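Local coordinates for Cg9734-pa (Drosophila melanogaster, PDB 2BK9), which binds heme in a globin fold with hexacoordinate iron, and probably carries oxygen, at residues P36-K41 with K103-Q108. The protein carries 1 engineered substitution. Numbering follows the deposited sequence. Where two conformers were deposited one is given.
With HEM (protoporphyrin IX containing Fe), chain B.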
loop_
_atom_site.group_PDB
_atom_site.type_symbol
_atom_site.label_atom_id
_atom_site.label_comp_id
_atom_site.label_asym_id
_atom_site.label_seq_id
_atom_site.Cartn_x
_atom_site.Cartn_y
_atom_site.Cartn_z
ATOM N N PRO A 36 -13.140 6.009 8.226
ATOM C CA PRO A 36 -13.338 5.148 9.393
ATOM C C PRO A 36 -14.143 3.886 9.185
ATOM O O PRO A 36 -14.006 2.968 9.974
ATOM C CB PRO A 36 -14.040 6.055 10.389
ATOM C CG PRO A 36 -14.631 7.140 9.588
ATOM C CD PRO A 36 -13.625 7.373 8.483
ATOM N N SER A 37 -14.939 3.814 8.140
ATOM C CA SER A 37 -15.701 2.601 7.919
ATOM C C SER A 37 -14.778 1.388 7.812
ATOM O O SER A 37 -15.164 0.300 8.217
ATOM C CB SER A 37 -16.530 2.740 6.662
ATOM O OG SER A 37 -15.731 2.737 5.512
ATOM N N ASN A 38 -13.553 1.586 7.318
ATOM C CA ASN A 38 -12.623 0.503 7.127
ATOM C C ASN A 38 -12.185 -0.150 8.454
ATOM O O ASN A 38 -11.812 -1.303 8.454
ATOM C CB ASN A 38 -11.399 0.988 6.372
ATOM C CG ASN A 38 -11.738 1.388 4.958
ATOM O OD1 ASN A 38 -12.030 0.532 4.126
ATOM N ND2 ASN A 38 -11.743 2.700 4.691
ATOM N N LEU A 39 -12.245 0.594 9.564
ATOM C CA LEU A 39 -11.933 0.009 10.850
ATOM C C LEU A 39 -12.736 -1.216 11.145
ATOM O O LEU A 39 -12.249 -2.136 11.806
ATOM C CB LEU A 39 -12.287 0.990 11.971
ATOM C CG LEU A 39 -11.244 2.092 12.158
ATOM C CD1 LEU A 39 -11.826 3.245 13.019
ATOM C CD2 LEU A 39 -9.950 1.567 12.814
ATOM N N GLU A 40 -13.997 -1.226 10.709
ATOM C CA GLU A 40 -14.910 -2.272 11.066
ATOM C C GLU A 40 -14.491 -3.618 10.514
ATOM O O GLU A 40 -14.977 -4.654 10.998
ATOM C CB GLU A 40 -16.309 -1.923 10.581
ATOM C CG GLU A 40 -16.899 -0.649 11.179
ATOM C CD GLU A 40 -16.847 -0.432 12.677
ATOM O OE1 GLU A 40 -17.195 -1.317 13.471
ATOM O OE2 GLU A 40 -16.507 0.673 13.125
ATOM N N LYS A 41 -13.621 -3.655 9.517
ATOM C CA LYS A 41 -13.161 -4.904 8.946
ATOM C C LYS A 41 -12.171 -5.633 9.857
ATOM O O LYS A 41 -11.909 -6.794 9.649
ATOM C CB LYS A 41 -12.464 -4.645 7.610
ATOM C CG LYS A 41 -13.317 -4.043 6.541
ATOM C CD LYS A 41 -14.362 -4.930 6.010
ATOM C CE LYS A 41 -15.062 -4.423 4.783
ATOM N NZ LYS A 41 -16.087 -5.380 4.291
ATOM N N LYS A 103 -13.168 -1.822 -4.220
ATOM C CA LYS A 103 -12.276 -0.974 -4.965
ATOM C C LYS A 103 -12.212 0.448 -4.382
ATOM O O LYS A 103 -11.148 1.041 -4.365
ATOM C CB LYS A 103 -12.648 -0.957 -6.453
ATOM C CG LYS A 103 -12.347 -2.329 -7.069
ATOM C CD LYS A 103 -12.565 -2.397 -8.562
ATOM C CE LYS A 103 -12.146 -3.772 -9.076
ATOM N NZ LYS A 103 -12.269 -4.008 -10.510
ATOM N N GLU A 104 -13.343 0.959 -3.877
ATOM C CA GLU A 104 -13.313 2.221 -3.192
ATOM C C GLU A 104 -12.367 2.205 -1.990
ATOM O O GLU A 104 -11.596 3.146 -1.821
ATOM C CB GLU A 104 -14.737 2.621 -2.751
ATOM C CG GLU A 104 -14.730 3.983 -2.080
ATOM C CD GLU A 104 -15.992 4.385 -1.403
ATOM O OE1 GLU A 104 -16.205 5.606 -1.221
ATOM O OE2 GLU A 104 -16.789 3.489 -1.073
ATOM N N SER A 105 -12.433 1.146 -1.187
ATOM C CA SER A 105 -11.537 1.031 -0.055
ATOM C C SER A 105 -10.076 1.011 -0.486
ATOM O O SER A 105 -9.240 1.709 0.086
ATOM C CB SER A 105 -11.887 -0.236 0.710
ATOM O OG SER A 105 -11.077 -0.447 1.813
ATOM N N TYR A 106 -9.717 0.207 -1.482
ATOM C CA TYR A 106 -8.384 0.243 -2.024
ATOM C C TYR A 106 -8.004 1.651 -2.503
ATOM O O TYR A 106 -6.889 2.116 -2.248
ATOM C CB TYR A 106 -8.188 -0.738 -3.156
ATOM C CG TYR A 106 -7.952 -2.166 -2.721
ATOM C CD1 TYR A 106 -6.770 -2.551 -2.115
ATOM C CD2 TYR A 106 -8.911 -3.136 -2.971
ATOM C CE1 TYR A 106 -6.510 -3.846 -1.767
ATOM C CE2 TYR A 106 -8.658 -4.456 -2.636
ATOM C CZ TYR A 106 -7.452 -4.816 -2.060
ATOM O OH TYR A 106 -7.172 -6.110 -1.753
ATOM N N ASN A 107 -8.892 2.327 -3.209
ATOM C CA ASN A 107 -8.595 3.666 -3.719
ATOM C C ASN A 107 -8.438 4.672 -2.581
ATOM O O ASN A 107 -7.604 5.577 -2.671
ATOM C CB ASN A 107 -9.632 4.090 -4.741
ATOM C CG ASN A 107 -9.429 3.417 -6.065
ATOM O OD1 ASN A 107 -8.301 3.109 -6.462
ATOM N ND2 ASN A 107 -10.541 3.152 -6.773
ATOM N N GLN A 108 -9.184 4.501 -1.493
ATOM C CA GLN A 108 -8.991 5.280 -0.287
ATOM C C GLN A 108 -7.553 5.104 0.236
ATOM O O GLN A 108 -6.853 6.071 0.541
ATOM C CB GLN A 108 -10.025 4.863 0.781
ATOM C CG GLN A 108 -11.412 5.363 0.496
ATOM C CD GLN A 108 -12.461 4.729 1.390
ATOM O OE1 GLN A 108 -12.216 3.715 2.037
ATOM N NE2 GLN A 108 -13.638 5.324 1.429
HETATM C CHA HEM B . -5.068 -8.775 5.914
HETATM C CHB HEM B . -1.830 -6.762 2.983
HETATM C CHC HEM B . -4.979 -3.314 2.045
HETATM C CHD HEM B . -8.013 -5.051 5.289
HETATM C C1A HEM B . -3.956 -8.553 5.144
HETATM C C2A HEM B . -2.859 -9.504 4.958
HETATM C C3A HEM B . -1.944 -8.964 4.120
HETATM C C4A HEM B . -2.444 -7.656 3.808
HETATM C CMA HEM B . -0.612 -9.511 3.573
HETATM C CAA HEM B . -2.817 -10.886 5.618
HETATM C CBA HEM B . -3.739 -11.863 4.890
HETATM C CGA HEM B . -3.728 -13.142 5.686
HETATM O O1A HEM B . -4.435 -13.228 6.734
HETATM O O2A HEM B . -3.024 -14.079 5.274
HETATM C C1B HEM B . -2.381 -5.598 2.502
HETATM C C2B HEM B . -1.771 -4.778 1.493
HETATM C C3B HEM B . -2.664 -3.805 1.229
HETATM C C4B HEM B . -3.840 -4.041 2.011
HETATM C CMB HEM B . -0.404 -5.010 0.914
HETATM C CAB HEM B . -2.581 -2.730 0.215
HETATM C CBB HEM B . -1.476 -2.121 -0.174
HETATM C C1C HEM B . -6.085 -3.466 2.821
HETATM C C2C HEM B . -7.285 -2.636 2.816
HETATM C C3C HEM B . -8.109 -3.078 3.765
HETATM C C4C HEM B . -7.473 -4.223 4.363
HETATM C CMC HEM B . -7.511 -1.475 1.848
HETATM C CAC HEM B . -9.445 -2.469 4.097
HETATM C CBC HEM B . -10.063 -2.479 5.259
HETATM C C1D HEM B . -7.488 -6.204 5.770
HETATM C C2D HEM B . -8.137 -7.079 6.651
HETATM C C3D HEM B . -7.267 -8.185 6.858
HETATM C C4D HEM B . -6.119 -7.909 6.036
HETATM C CMD HEM B . -9.486 -6.853 7.310
HETATM C CAD HEM B . -7.549 -9.378 7.733
HETATM C CBD HEM B . -7.218 -9.108 9.167
HETATM C CGD HEM B . -7.508 -10.258 10.078
HETATM O O1D HEM B . -7.419 -10.089 11.317
HETATM O O2D HEM B . -7.829 -11.367 9.574
HETATM N NA HEM B . -3.691 -7.449 4.405
HETATM N NB HEM B . -3.662 -5.133 2.820
HETATM N NC HEM B . -6.232 -4.437 3.778
HETATM N ND HEM B . -6.270 -6.725 5.393
HETATM FE FE HEM B . -4.947 -5.940 4.133
HETATM O O HOH W 1 -15.928 4.516 3.261
#
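N38 sets its CG anti to its own carbonyl carbon (chi1 -66°), and S105 turns its OG anti to the backbone nitrogen, which brings amide and hydroxyl together. The site belongs to a globin fold. It joins the 3-10 turn 36-41, in the loop after helix 20-34, to the start of helix 103-120 at the heme pocket. S105 OG donates to N38 OD1 at 2.7 Å, from above the carbonyl plane. The other end of the same amide also bonds: N38 ND2 donates to Q108 OE1 at 2.9 Å. That bond is nearly straight (172°), and OE1 lies in the amide plane of N38. The two amides stand almost perpendicular, 86° apart. ND2 also bonds F35 O, so both ends of this buried amide are held and its flip is fixed. A leucine in place of N38 would probably leave S105 OG and Q108 OE1 without these partners. A water extends the link, accepting from Q108 NE2 and bonding S37 OG. A heme vinyl group packs against this polar pair. S105 OG is 3.5 Å from HEM CAC, and N38 OD1 is 3.8 Å from HEM CBC.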